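Local atomic coordinates of uncharacterized protein (PDB entry 3R87), a protein that is a hot-dog-fold thioesterase of the 4-hydroxybenzoyl-CoA thioesterase family, probably hydrolysing acyl thioesters. Residues A[34-39]-A[76-81]; A[44-49]-A[55-60]; A[82-85]-A[89-92]; A[93-98]-A[102-107]. All blocks are in the same frame, centred on the assembly; numbering follows the deposited sequence. Where two conformers were deposited one is given.

How the interactions relate
Following the chain from its N terminus, interaction 1 opens first, on helix 28-41, and closes a long loop when strand 75-85 packs against that helix. Interaction 2 is nested inside this loop: it folds helix 43-53 back onto the start of strand 56-66, and Leu-46 touches Glu-38 of interaction 1. Interactions 3 and 4 then follow in series, each closing a hairpin. The first joins strands 75-85 and 89-97, the second strands 89-97 and 106-115, so strand 89-97 is shared and no contact crosses another. Trp-92 and Gln-94 turn back to Arg-37 and Thr-80, tying both hairpins to the central helix of the hot-dog fold.

Interaction 1: residues A[34-39]-A[76-81]; sequences ERAREH and CDIRTS
In the hot-dog fold a long helix is wrapped by a curved antiparallel sheet, and here residues 34-39 of helix 28-41 meet residues 76-81 of strand 75-85 through one small side chain, Ala-36. Its CB points toward the strand and lands between two residues on the sheet's inner face, Ile-78 and Thr-80. The CG2 branch of Ile-78 comes to 3.6 Å from Ala-36 CB. That methyl lies opposite the backbone N while CG1 sits beside it (chi1 -47°), which is why the shorter branch does the touching. Thr-80 offers its hydroxyl instead, with OG1 3.7 Å from Ala-36 CB. This oxygen is engaged elsewhere, by the side-chain amide of Gln-94 on the next strand, whose carbonyl end in turn takes a hydrogen bond from Arg-37 of the helix. On the outer face, Arg-79 NE holds Asp-77 OD2 at 2.8 Å in a salt bridge along the strand; the carboxylate oxygen is approached from above its plane, and His-8 also bonds it. Ala-36, Ile-78 and Thr-80 are all buried. The direct contact is therefore van der Waals packing, and the buried hydroxyl beside it is satisfied by Gln-94 within the sheet.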
loop_
_atom_site.group_PDB
_atom_site.type_symbol
_atom_site.label_atom_id
_atom_site.label_comp_id
_atom_site.label_asym_id
_atom_site.label_seq_id
_atom_site.Cartn_x
_atom_site.Cartn_y
_atom_site.Cartn_z
ATOM N N GLU A 34 -8.326 6.788 -8.403
ATOM C CA GLU A 34 -9.320 5.733 -8.347
ATOM C C GLU A 34 -10.455 6.118 -7.385
ATOM O O GLU A 34 -11.638 5.972 -7.737
ATOM C CB GLU A 34 -8.668 4.408 -7.969
ATOM C CG GLU A 34 -9.534 3.201 -8.219
ATOM C CD GLU A 34 -10.682 2.981 -7.198
ATOM O OE1 GLU A 34 -10.519 3.268 -6.048
ATOM O OE2 GLU A 34 -11.751 2.450 -7.565
ATOM N N ARG A 35 -10.112 6.598 -6.193
ATOM C CA ARG A 35 -11.132 6.990 -5.233
ATOM C C ARG A 35 -12.043 8.029 -5.849
ATOM O O ARG A 35 -13.267 8.002 -5.710
ATOM C CB ARG A 35 -10.497 7.581 -3.973
ATOM C CG ARG A 35 -9.575 6.663 -3.208
ATOM C CD ARG A 35 -8.986 7.412 -2.036
ATOM N NE ARG A 35 -7.852 6.712 -1.468
ATOM C CZ ARG A 35 -7.014 7.224 -0.579
ATOM N NH1 ARG A 35 -7.242 8.456 -0.108
ATOM N NH2 ARG A 35 -5.943 6.551 -0.226
ATOM N N ALA A 36 -11.430 9.031 -6.493
ATOM C CA ALA A 36 -12.186 10.149 -7.027
ATOM C C ALA A 36 -13.133 9.672 -8.129
ATOM O O ALA A 36 -14.272 10.191 -8.218
ATOM C CB ALA A 36 -11.228 11.219 -7.501
ATOM N N ARG A 37 -12.716 8.751 -8.987
ATOM C CA ARG A 37 -13.628 8.208 -9.973
ATOM C C ARG A 37 -14.790 7.498 -9.311
ATOM O O ARG A 37 -15.929 7.599 -9.781
ATOM C CB ARG A 37 -12.934 7.281 -10.957
ATOM C CG ARG A 37 -11.888 7.941 -11.809
ATOM C CD ARG A 37 -11.373 7.053 -12.941
ATOM N NE ARG A 37 -10.774 5.808 -12.450
ATOM C CZ ARG A 37 -9.500 5.669 -12.092
ATOM N NH1 ARG A 37 -8.646 6.651 -12.145
ATOM N NH2 ARG A 37 -9.071 4.455 -11.691
ATOM N N GLU A 38 -14.529 6.752 -8.239
ATOM C CA GLU A 38 -15.642 6.093 -7.542
ATOM C C GLU A 38 -16.677 7.067 -7.065
ATOM O O GLU A 38 -17.863 6.784 -7.133
ATOM C CB GLU A 38 -15.159 5.245 -6.364
ATOM C CG GLU A 38 -14.254 4.088 -6.728
ATOM C CD GLU A 38 -14.253 3.032 -5.669
ATOM O OE1 GLU A 38 -15.194 2.920 -4.868
ATOM O OE2 GLU A 38 -13.310 2.196 -5.632
ATOM N N HIS A 39 -16.241 8.218 -6.563
ATOM C CA HIS A 39 -17.188 9.222 -6.080
ATOM C C HIS A 39 -17.976 9.850 -7.205
ATOM O O HIS A 39 -19.119 10.243 -6.983
ATOM C CB HIS A 39 -16.494 10.269 -5.221
ATOM C CG HIS A 39 -16.166 9.724 -3.868
ATOM N ND1 HIS A 39 -17.019 9.805 -2.803
ATOM C CD2 HIS A 39 -15.076 9.101 -3.394
ATOM C CE1 HIS A 39 -16.485 9.188 -1.749
ATOM N NE2 HIS A 39 -15.289 8.732 -2.095
ATOM N N CYS A 76 -5.216 17.746 -0.127
ATOM C CA CYS A 76 -5.230 18.075 -1.547
ATOM C C CYS A 76 -6.616 17.925 -2.093
ATOM O O CYS A 76 -7.504 17.293 -1.506
ATOM C CB CYS A 76 -4.315 17.119 -2.274
ATOM S SG CYS A 76 -2.575 17.378 -1.886
ATOM N N ASP A 77 -6.857 18.590 -3.227
ATOM C CA ASP A 77 -8.100 18.439 -3.979
ATOM C C ASP A 77 -7.818 17.616 -5.212
ATOM O O ASP A 77 -6.971 17.990 -6.028
ATOM C CB ASP A 77 -8.626 19.818 -4.372
ATOM C CG ASP A 77 -10.021 19.815 -4.950
ATOM O OD1 ASP A 77 -10.740 18.824 -4.856
ATOM O OD2 ASP A 77 -10.392 20.874 -5.517
ATOM N N ILE A 78 -8.510 16.490 -5.355
ATOM C CA ILE A 78 -8.474 15.724 -6.590
ATOM C C ILE A 78 -9.597 16.271 -7.475
ATOM O O ILE A 78 -10.750 16.270 -7.062
ATOM C CB ILE A 78 -8.653 14.214 -6.370
ATOM C CG1 ILE A 78 -7.794 13.675 -5.254
ATOM C CG2 ILE A 78 -8.511 13.506 -7.687
ATOM C CD1 ILE A 78 -6.365 13.849 -5.526
ATOM N N ARG A 79 -9.232 16.733 -8.658
ATOM C CA ARG A 79 -10.181 17.404 -9.567
ATOM C C ARG A 79 -10.322 16.541 -10.792
ATOM O O ARG A 79 -9.316 16.274 -11.495
ATOM C CB ARG A 79 -9.655 18.788 -9.887
ATOM C CG ARG A 79 -9.543 19.655 -8.661
ATOM C CD ARG A 79 -9.174 21.086 -8.973
ATOM N NE ARG A 79 -9.070 21.856 -7.762
ATOM C CZ ARG A 79 -8.600 23.098 -7.719
ATOM N NH1 ARG A 79 -8.166 23.674 -8.866
ATOM N NH2 ARG A 79 -8.523 23.726 -6.571
ATOM N N THR A 80 -11.543 16.120 -11.093
ATOM C CA THR A 80 -11.804 15.098 -12.088
ATOM C C THR A 80 -12.869 15.552 -13.073
ATOM O O THR A 80 -13.911 16.063 -12.659
ATOM C CB THR A 80 -12.324 13.823 -11.381
ATOM O OG1 THR A 80 -11.307 13.332 -10.504
ATOM C CG2 THR A 80 -12.705 12.711 -12.330
ATOM N N SER A 81 -12.659 15.296 -14.343
ATOM C CA SER A 81 -13.704 15.382 -15.333
ATOM C C SER A 81 -13.662 14.146 -16.218
ATOM O O SER A 81 -12.656 13.426 -16.253
ATOM C CB SER A 81 -13.601 16.662 -16.185
ATOM O OG SER A 81 -12.410 16.618 -16.910
#

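Interaction 2: residues A[44-49]-A[55-60]; sequences DKLATL and LGFAVY
Leu-46 and Leu-49, one turn apart on helix 43-53, reach the beginning of strand 56-66 through Phe-57 and Leu-55. Ahead of them Lys-45 forms a salt bridge with Asp-127, which with His-53 binds magnesium in a structure of this protein, though no magnesium is bound to this chain here; both residues stand near the contact. Leu-46 comes next. Its side chain crosses that of Phe-57 at about a right angle, and CD2 approaches the edge of the ring near its plane, 3.7 Å from Phe-57 CD2. The same residue also works through its backbone: water 1 donates to Leu-46 O at 2.8 Å and to Leu-55 O at 2.8 Å, bridging two carbonyls that could not bond each other. Leu-49 points toward the strand segment. With CG opposite its own backbone N (chi1 178°), the branch point is carried over Leu-55, where Leu-49 CG lies 3.7 Å from Leu-55 CB. Both methyls stay on Leu-55, Leu-49 CD1 and CD2 each 3.9 Å from Leu-55 CB, and CD2 also reaches Phe-57 CE2 at 4.1 Å. The direct contact is thus aliphatic and aromatic, with the water supplying its polar link. Leu-49 and Phe-57 also pack on Ile-128 of helix 126-133, Phe-57 touches strand 106-115, and Leu-46 lies against helix 28-41 and Phe-72 of the second subunit.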
loop_
_atom_site.group_PDB
_atom_site.type_symbol
_atom_site.label_atom_id
_atom_site.label_comp_id
_atom_site.label_asym_id
_atom_site.label_seq_id
_atom_site.Cartn_x
_atom_site.Cartn_y
_atom_site.Cartn_z
ATOM N N ASP A 44 -21.629 2.801 -4.320
ATOM C CA ASP A 44 -22.637 1.821 -4.098
ATOM C C ASP A 44 -23.099 1.161 -5.379
ATOM O O ASP A 44 -23.409 -0.017 -5.434
ATOM C CB ASP A 44 -23.880 2.460 -3.402
ATOM C CG ASP A 44 -23.685 2.687 -1.948
ATOM O OD1 ASP A 44 -22.774 2.101 -1.305
ATOM O OD2 ASP A 44 -24.550 3.361 -1.364
ATOM N N LYS A 45 -23.154 1.972 -6.445
ATOM C CA LYS A 45 -23.491 1.419 -7.774
ATOM C C LYS A 45 -22.427 0.524 -8.292
ATOM O O LYS A 45 -22.703 -0.484 -8.903
ATOM C CB LYS A 45 -23.750 2.520 -8.777
ATOM C CG LYS A 45 -24.973 3.364 -8.402
ATOM C CD LYS A 45 -25.531 3.974 -9.485
ATOM C CE LYS A 45 -26.868 4.588 -8.995
ATOM N NZ LYS A 45 -28.088 3.707 -9.133
ATOM N N LEU A 46 -21.132 0.859 -8.030
ATOM C CA LEU A 46 -20.061 -0.042 -8.414
ATOM C C LEU A 46 -20.173 -1.379 -7.643
ATOM O O LEU A 46 -19.960 -2.418 -8.221
ATOM C CB LEU A 46 -18.711 0.593 -8.094
ATOM C CG LEU A 46 -18.330 1.724 -8.972
ATOM C CD1 LEU A 46 -17.030 2.359 -8.470
ATOM C CD2 LEU A 46 -18.229 1.353 -10.447
ATOM N N ALA A 47 -20.474 -1.336 -6.340
ATOM C CA ALA A 47 -20.564 -2.550 -5.580
ATOM C C ALA A 47 -21.758 -3.384 -6.100
ATOM O O ALA A 47 -21.579 -4.606 -6.154
ATOM C CB ALA A 47 -20.732 -2.227 -4.119
ATOM N N THR A 48 -22.909 -2.755 -6.336
ATOM C CA THR A 48 -24.105 -3.500 -6.853
ATOM C C THR A 48 -23.789 -4.078 -8.218
ATOM O O THR A 48 -24.141 -5.243 -8.486
ATOM C CB THR A 48 -25.297 -2.541 -6.919
ATOM O OG1 THR A 48 -25.610 -2.045 -5.577
ATOM C CG2 THR A 48 -26.514 -3.217 -7.532
ATOM N N LEU A 49 -23.148 -3.314 -9.073
ATOM C CA LEU A 49 -22.848 -3.813 -10.447
ATOM C C LEU A 49 -21.936 -5.068 -10.359
ATOM O O LEU A 49 -22.125 -6.045 -11.045
ATOM C CB LEU A 49 -22.218 -2.696 -11.276
ATOM C CG LEU A 49 -21.800 -3.050 -12.730
ATOM C CD1 LEU A 49 -23.058 -3.302 -13.600
ATOM C CD2 LEU A 49 -20.953 -1.999 -13.352
ATOM N N LEU A 55 -19.693 -7.231 -13.271
ATOM C CA LEU A 55 -19.039 -6.191 -14.129
ATOM C C LEU A 55 -18.305 -5.274 -13.300
ATOM O O LEU A 55 -18.755 -4.838 -12.194
ATOM C CB LEU A 55 -20.080 -5.458 -14.993
ATOM C CG LEU A 55 -20.817 -6.373 -16.017
ATOM C CD1 LEU A 55 -21.742 -5.422 -16.857
ATOM C CD2 LEU A 55 -19.950 -7.220 -16.956
ATOM N N GLY A 56 -17.172 -4.814 -13.773
ATOM C CA GLY A 56 -16.441 -3.773 -13.063
ATOM C C GLY A 56 -15.573 -3.002 -14.101
ATOM O O GLY A 56 -15.564 -3.336 -15.286
ATOM N N PHE A 57 -14.965 -1.932 -13.636
ATOM C CA PHE A 57 -14.134 -1.103 -14.597
ATOM C C PHE A 57 -12.668 -1.391 -14.393
ATOM O O PHE A 57 -12.249 -1.810 -13.302
ATOM C CB PHE A 57 -14.483 0.329 -14.346
ATOM C CG PHE A 57 -15.875 0.626 -14.719
ATOM C CD1 PHE A 57 -16.186 0.919 -16.019
ATOM C CD2 PHE A 57 -16.855 0.662 -13.787
ATOM C CE1 PHE A 57 -17.495 1.181 -16.352
ATOM C CE2 PHE A 57 -18.159 0.931 -14.166
ATOM C CZ PHE A 57 -18.471 1.128 -15.474
ATOM N N ALA A 58 -11.918 -1.117 -15.494
ATOM C CA ALA A 58 -10.477 -1.316 -15.504
ATOM C C ALA A 58 -9.824 -0.163 -16.181
ATOM O O ALA A 58 -10.347 0.385 -17.184
ATOM C CB ALA A 58 -10.120 -2.651 -16.147
ATOM N N VAL A 59 -8.684 0.252 -15.721
ATOM C CA VAL A 59 -7.870 1.233 -16.378
ATOM C C VAL A 59 -7.118 0.538 -17.496
ATOM O O VAL A 59 -6.360 -0.420 -17.239
ATOM C CB VAL A 59 -6.932 1.934 -15.365
ATOM C CG1 VAL A 59 -5.960 2.817 -16.075
ATOM C CG2 VAL A 59 -7.722 2.748 -14.309
ATOM N N TYR A 60 -7.272 1.030 -18.719
ATOM C CA TYR A 60 -6.524 0.581 -19.853
ATOM C C TYR A 60 -5.258 1.386 -20.088
ATOM O O TYR A 60 -4.210 0.831 -20.369
ATOM C CB TYR A 60 -7.494 0.595 -21.081
ATOM C CG TYR A 60 -6.763 0.305 -22.361
ATOM C CD1 TYR A 60 -5.957 -0.837 -22.473
ATOM C CD2 TYR A 60 -6.859 1.208 -23.417
ATOM C CE1 TYR A 60 -5.223 -1.133 -23.679
ATOM C CE2 TYR A 60 -6.182 0.908 -24.679
ATOM C CZ TYR A 60 -5.341 -0.251 -24.715
ATOM O OH TYR A 60 -4.667 -0.515 -25.907
HETATM O O HOH W 1 -18.430 -2.542 -10.542
#

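Interaction 3: residues A[82-85]-A[89-92]; sequences FTLD and KTLW
Phe-82 and Trp-92 sit opposite each other across the antiparallel hairpin of strands 75-85 and 89-97 as a non-hydrogen-bonded pair, their side chains side by side. Starting at Phe-82 CB, this carbon passes Leu-91 O and sits over the face of the indole, 3.9 Å from the centroid of the six-membered ring and 17° off the normal, a CH-pi contact. CG then stands between the backbone N and the carbonyl carbon (chi1 66°), carrying the phenyl ring away from the neighbouring strand. CD1 keeps touch with Trp-92 CZ3 at 4.1 Å, the two ring planes inclined at 56°. The side chain also packs on Val-40 of helix 28-41 and on Met-132 and Met-133 of helix 126-133. Thr-90 CG2 lies over the same indole face as Phe-82 CB. Across the backbone, Thr-83 N bonds Leu-91 O at 2.8 Å and Leu-91 N returns the bond to Thr-83 O at 2.9 Å. On the other face of the sheet Leu-91 CG packs 3.8 Å from Asp-85 CB. Lys-89 runs beside Asp-85, but its NZ forms its salt bridge with Glu-111. Chemically the hairpin is two-sided: a largely apolar face, aromatic at the Phe-82 and Trp-92 end, turned to the helices, and a mixed one where aliphatic stems run among polar and charged groups.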
loop_
_atom_site.group_PDB
_atom_site.type_symbol
_atom_site.label_atom_id
_atom_site.label_comp_id
_atom_site.label_asym_id
_atom_site.label_seq_id
_atom_site.Cartn_x
_atom_site.Cartn_y
_atom_site.Cartn_z
ATOM N N PHE A 82 -14.749 13.864 -16.927
ATOM C CA PHE A 82 -14.846 12.727 -17.830
ATOM C C PHE A 82 -15.459 13.111 -19.108
ATOM O O PHE A 82 -16.247 14.080 -19.205
ATOM C CB PHE A 82 -15.626 11.493 -17.220
ATOM C CG PHE A 82 -17.060 11.758 -16.975
ATOM C CD1 PHE A 82 -17.576 12.239 -15.732
ATOM C CD2 PHE A 82 -17.993 11.523 -18.020
ATOM C CE1 PHE A 82 -18.918 12.479 -15.545
ATOM C CE2 PHE A 82 -19.334 11.820 -17.794
ATOM C CZ PHE A 82 -19.822 12.269 -16.527
ATOM N N THR A 83 -15.134 12.339 -20.142
ATOM C CA THR A 83 -15.803 12.433 -21.424
ATOM C C THR A 83 -15.982 10.995 -21.921
ATOM O O THR A 83 -15.178 10.131 -21.757
ATOM C CB THR A 83 -14.937 13.189 -22.414
ATOM O OG1 THR A 83 -13.973 12.387 -22.942
ATOM C CG2 THR A 83 -14.091 14.300 -21.772
ATOM N N LEU A 84 -17.094 10.763 -22.526
ATOM C CA LEU A 84 -17.408 9.438 -23.099
ATOM C C LEU A 84 -16.753 9.357 -24.463
ATOM O O LEU A 84 -16.818 10.323 -25.228
ATOM C CB LEU A 84 -18.936 9.217 -23.159
ATOM C CG LEU A 84 -19.613 9.694 -21.835
ATOM C CD1 LEU A 84 -21.147 9.850 -21.821
ATOM C CD2 LEU A 84 -19.105 8.697 -20.703
ATOM N N ASP A 85 -16.206 8.224 -24.855
ATOM C CA ASP A 85 -15.563 8.116 -26.142
ATOM C C ASP A 85 -16.125 6.812 -26.791
ATOM O O ASP A 85 -15.493 5.775 -26.748
ATOM C CB ASP A 85 -14.049 8.045 -25.879
ATOM C CG ASP A 85 -13.225 7.851 -27.146
ATOM O OD1 ASP A 85 -12.075 7.283 -27.063
ATOM O OD2 ASP A 85 -13.698 8.280 -28.208
ATOM N N LYS A 89 -15.411 3.052 -23.972
ATOM C CA LYS A 89 -14.325 3.800 -23.343
ATOM C C LYS A 89 -14.909 5.013 -22.596
ATOM O O LYS A 89 -15.877 5.686 -23.053
ATOM C CB LYS A 89 -13.433 4.387 -24.427
ATOM C CG LYS A 89 -12.932 3.349 -25.417
ATOM C CD LYS A 89 -11.821 3.917 -26.274
ATOM C CE LYS A 89 -10.524 3.998 -25.474
ATOM N NZ LYS A 89 -9.286 4.160 -26.297
ATOM N N THR A 90 -14.234 5.348 -21.505
ATOM C CA THR A 90 -14.447 6.587 -20.788
ATOM C C THR A 90 -13.081 7.220 -20.596
ATOM O O THR A 90 -12.137 6.555 -20.158
ATOM C CB THR A 90 -15.180 6.376 -19.450
ATOM O OG1 THR A 90 -16.409 5.719 -19.678
ATOM C CG2 THR A 90 -15.570 7.757 -18.878
ATOM N N LEU A 91 -12.944 8.525 -20.937
ATOM C CA LEU A 91 -11.748 9.257 -20.731
ATOM C C LEU A 91 -11.862 10.137 -19.513
ATOM O O LEU A 91 -12.879 10.849 -19.369
ATOM C CB LEU A 91 -11.441 10.125 -21.989
ATOM C CG LEU A 91 -11.600 9.407 -23.266
ATOM C CD1 LEU A 91 -11.356 10.389 -24.409
ATOM C CD2 LEU A 91 -10.647 8.176 -23.298
ATOM N N TRP A 92 -10.897 10.106 -18.648
ATOM C CA TRP A 92 -10.883 10.879 -17.428
ATOM C C TRP A 92 -9.686 11.797 -17.435
ATOM O O TRP A 92 -8.561 11.370 -17.772
ATOM C CB TRP A 92 -10.842 9.972 -16.216
ATOM C CG TRP A 92 -11.954 8.992 -16.094
ATOM C CD1 TRP A 92 -12.056 7.763 -16.659
ATOM C CD2 TRP A 92 -13.149 9.147 -15.300
ATOM N NE1 TRP A 92 -13.222 7.170 -16.266
ATOM C CE2 TRP A 92 -13.915 7.978 -15.424
ATOM C CE3 TRP A 92 -13.608 10.156 -14.425
ATOM C CZ2 TRP A 92 -15.125 7.773 -14.721
ATOM C CZ3 TRP A 92 -14.791 9.966 -13.744
ATOM C CH2 TRP A 92 -15.541 8.812 -13.922
HETATM O O HOH W 2 -16.044 3.040 -27.092
#

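Interaction 4: residues A[93-98]-A[102-107]; sequences RQEVWR and SRAAVI
Ile-107, Trp-97 and Val-96 lose much surface where strands 89-97 and 106-115 form a hairpin whose register is shifted by a classic beta bulge, with Ala-105 and Val-106 both facing Val-96. Val-96 N bonds Val-106 O at 2.9 Å, and Ala-105 N bonds Val-96 O at 2.8 Å. The two valines lie side by side, Val-96 CG2 being 3.7 Å from Val-106 CB, and together reach Phe-29 of helix 28-41. Trp-97 lays one face of its indole against residues 103-104: Ala-104 CA stands 4.0 Å from the centroid of the five-membered ring, 12° off the normal, and Arg-103 C lies over the same face. Arg-79 makes a cation-pi contact with this tryptophan. Trp-97 NE1 donates in the ring plane to the anti lone pair of Glu-95 OE1, which helps fix how the indole is turned. The other carboxylate oxygen, OE2, is gripped by NE and NH2 of Arg-93, so Glu-95 links the two flat groups; Arg-93 also has a salt bridge to Asp-109. Bent at chi2 (70°), Arg-93 lays its guanidinium across Ile-107, whose CG2 methyl sits over the centre of one face, 3.4 Å from Arg-93 CZ.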
loop_
_atom_site.group_PDB
_atom_site.type_symbol
_atom_site.label_atom_id
_atom_site.label_comp_id
_atom_site.label_asym_id
_atom_site.label_seq_id
_atom_site.Cartn_x
_atom_site.Cartn_y
_atom_site.Cartn_z
ATOM N N ARG A 93 -9.872 13.054 -17.045
ATOM C CA ARG A 93 -8.809 13.974 -16.742
ATOM C C ARG A 93 -8.815 14.156 -15.237
ATOM O O ARG A 93 -9.847 14.564 -14.684
ATOM C CB ARG A 93 -9.010 15.317 -17.457
ATOM C CG ARG A 93 -8.010 16.373 -17.054
ATOM C CD ARG A 93 -6.638 16.054 -17.568
ATOM N NE ARG A 93 -5.737 17.175 -17.374
ATOM C CZ ARG A 93 -4.781 17.507 -18.227
ATOM N NH1 ARG A 93 -4.419 16.713 -19.264
ATOM N NH2 ARG A 93 -4.105 18.608 -17.956
ATOM N N GLN A 94 -7.701 13.895 -14.557
ATOM C CA GLN A 94 -7.648 13.964 -13.129
ATOM C C GLN A 94 -6.419 14.704 -12.701
ATOM O O GLN A 94 -5.325 14.509 -13.278
ATOM C CB GLN A 94 -7.739 12.577 -12.471
ATOM C CG GLN A 94 -8.964 11.820 -12.954
ATOM C CD GLN A 94 -9.228 10.584 -12.143
ATOM O OE1 GLN A 94 -8.836 9.479 -12.553
ATOM N NE2 GLN A 94 -9.831 10.749 -10.977
ATOM N N GLU A 95 -6.528 15.566 -11.694
ATOM C CA GLU A 95 -5.436 16.383 -11.267
ATOM C C GLU A 95 -5.397 16.485 -9.757
ATOM O O GLU A 95 -6.434 16.604 -9.112
ATOM C CB GLU A 95 -5.533 17.813 -11.844
ATOM C CG GLU A 95 -5.566 17.786 -13.383
ATOM C CD GLU A 95 -5.615 19.127 -14.038
ATOM O OE1 GLU A 95 -5.696 20.171 -13.326
ATOM O OE2 GLU A 95 -5.583 19.160 -15.297
ATOM N N VAL A 96 -4.194 16.446 -9.183
ATOM C CA VAL A 96 -4.005 16.711 -7.752
ATOM C C VAL A 96 -3.570 18.137 -7.572
ATOM O O VAL A 96 -2.548 18.554 -8.138
ATOM C CB VAL A 96 -2.866 15.796 -7.194
ATOM C CG1 VAL A 96 -2.632 16.126 -5.732
ATOM C CG2 VAL A 96 -3.125 14.343 -7.450
ATOM N N TRP A 97 -4.329 18.892 -6.755
ATOM C CA TRP A 97 -3.983 20.290 -6.476
ATOM C C TRP A 97 -3.657 20.421 -4.976
ATOM O O TRP A 97 -4.517 20.143 -4.102
ATOM C CB TRP A 97 -5.187 21.196 -6.826
ATOM C CG TRP A 97 -5.287 21.385 -8.313
ATOM C CD1 TRP A 97 -5.635 20.455 -9.250
ATOM C CD2 TRP A 97 -5.011 22.578 -9.039
ATOM N NE1 TRP A 97 -5.603 21.015 -10.509
ATOM C CE2 TRP A 97 -5.207 22.316 -10.388
ATOM C CE3 TRP A 97 -4.587 23.875 -8.642
ATOM C CZ2 TRP A 97 -5.035 23.289 -11.388
ATOM C CZ3 TRP A 97 -4.440 24.831 -9.612
ATOM C CH2 TRP A 97 -4.663 24.548 -10.957
ATOM N N ARG A 98 -2.458 20.883 -4.690
ATOM C CA ARG A 98 -2.041 21.204 -3.329
ATOM C C ARG A 98 -2.758 22.443 -2.846
ATOM O O ARG A 98 -3.187 23.305 -3.676
ATOM C CB ARG A 98 -0.555 21.407 -3.228
ATOM C CG ARG A 98 0.257 20.126 -3.558
ATOM C CD ARG A 98 1.721 20.357 -3.573
ATOM N NE ARG A 98 2.247 20.666 -2.236
ATOM C CZ ARG A 98 3.380 21.343 -1.968
ATOM N NH1 ARG A 98 4.151 21.847 -2.956
ATOM N NH2 ARG A 98 3.761 21.545 -0.721
ATOM N N SER A 102 -1.181 27.156 -7.736
ATOM C CA SER A 102 -1.573 27.730 -9.014
ATOM C C SER A 102 -1.349 26.772 -10.196
ATOM O O SER A 102 -1.609 27.159 -11.341
ATOM C CB SER A 102 -0.840 29.046 -9.258
ATOM O OG SER A 102 -1.263 30.019 -8.323
ATOM N N ARG A 103 -0.879 25.561 -9.923
ATOM C CA ARG A 103 -0.741 24.550 -10.933
ATOM C C ARG A 103 -1.009 23.195 -10.276
ATOM O O ARG A 103 -0.764 23.031 -9.078
ATOM C CB ARG A 103 0.710 24.546 -11.478
ATOM C CG ARG A 103 1.051 23.921 -12.685
ATOM C CD ARG A 103 2.404 24.365 -12.970
ATOM N NE ARG A 103 3.238 23.848 -11.900
ATOM C CZ ARG A 103 4.466 23.350 -12.129
ATOM N NH1 ARG A 103 4.969 23.284 -13.364
ATOM N NH2 ARG A 103 5.202 22.963 -11.133
ATOM N N ALA A 104 -1.469 22.239 -11.071
ATOM C CA ALA A 104 -1.610 20.884 -10.594
ATOM C C ALA A 104 -0.247 20.297 -10.221
ATOM O O ALA A 104 0.730 20.465 -10.974
ATOM C CB ALA A 104 -2.223 20.038 -11.676
ATOM N N ALA A 105 -0.191 19.585 -9.123
ATOM C CA ALA A 105 1.017 18.839 -8.769
ATOM C C ALA A 105 1.148 17.575 -9.575
ATOM O O ALA A 105 2.285 17.127 -9.827
ATOM C CB ALA A 105 0.963 18.478 -7.290
ATOM N N VAL A 106 0.050 16.950 -9.944
ATOM C CA VAL A 106 0.004 15.679 -10.663
ATOM C C VAL A 106 -1.141 15.772 -11.650
ATOM O O VAL A 106 -2.241 16.234 -11.270
ATOM C CB VAL A 106 -0.163 14.482 -9.732
ATOM C CG1 VAL A 106 -0.189 13.163 -10.526
ATOM C CG2 VAL A 106 0.896 14.465 -8.657
ATOM N N ILE A 107 -0.924 15.315 -12.856
ATOM C CA ILE A 107 -1.929 15.249 -13.918
ATOM C C ILE A 107 -2.017 13.828 -14.410
ATOM O O ILE A 107 -0.970 13.214 -14.697
ATOM C CB ILE A 107 -1.578 16.188 -15.055
ATOM C CG1 ILE A 107 -1.576 17.641 -14.585
ATOM C CG2 ILE A 107 -2.551 15.950 -16.258
ATOM C CD1 ILE A 107 -0.918 18.635 -15.544
HETATM O O HOH W 3 -0.595 21.541 -6.737
#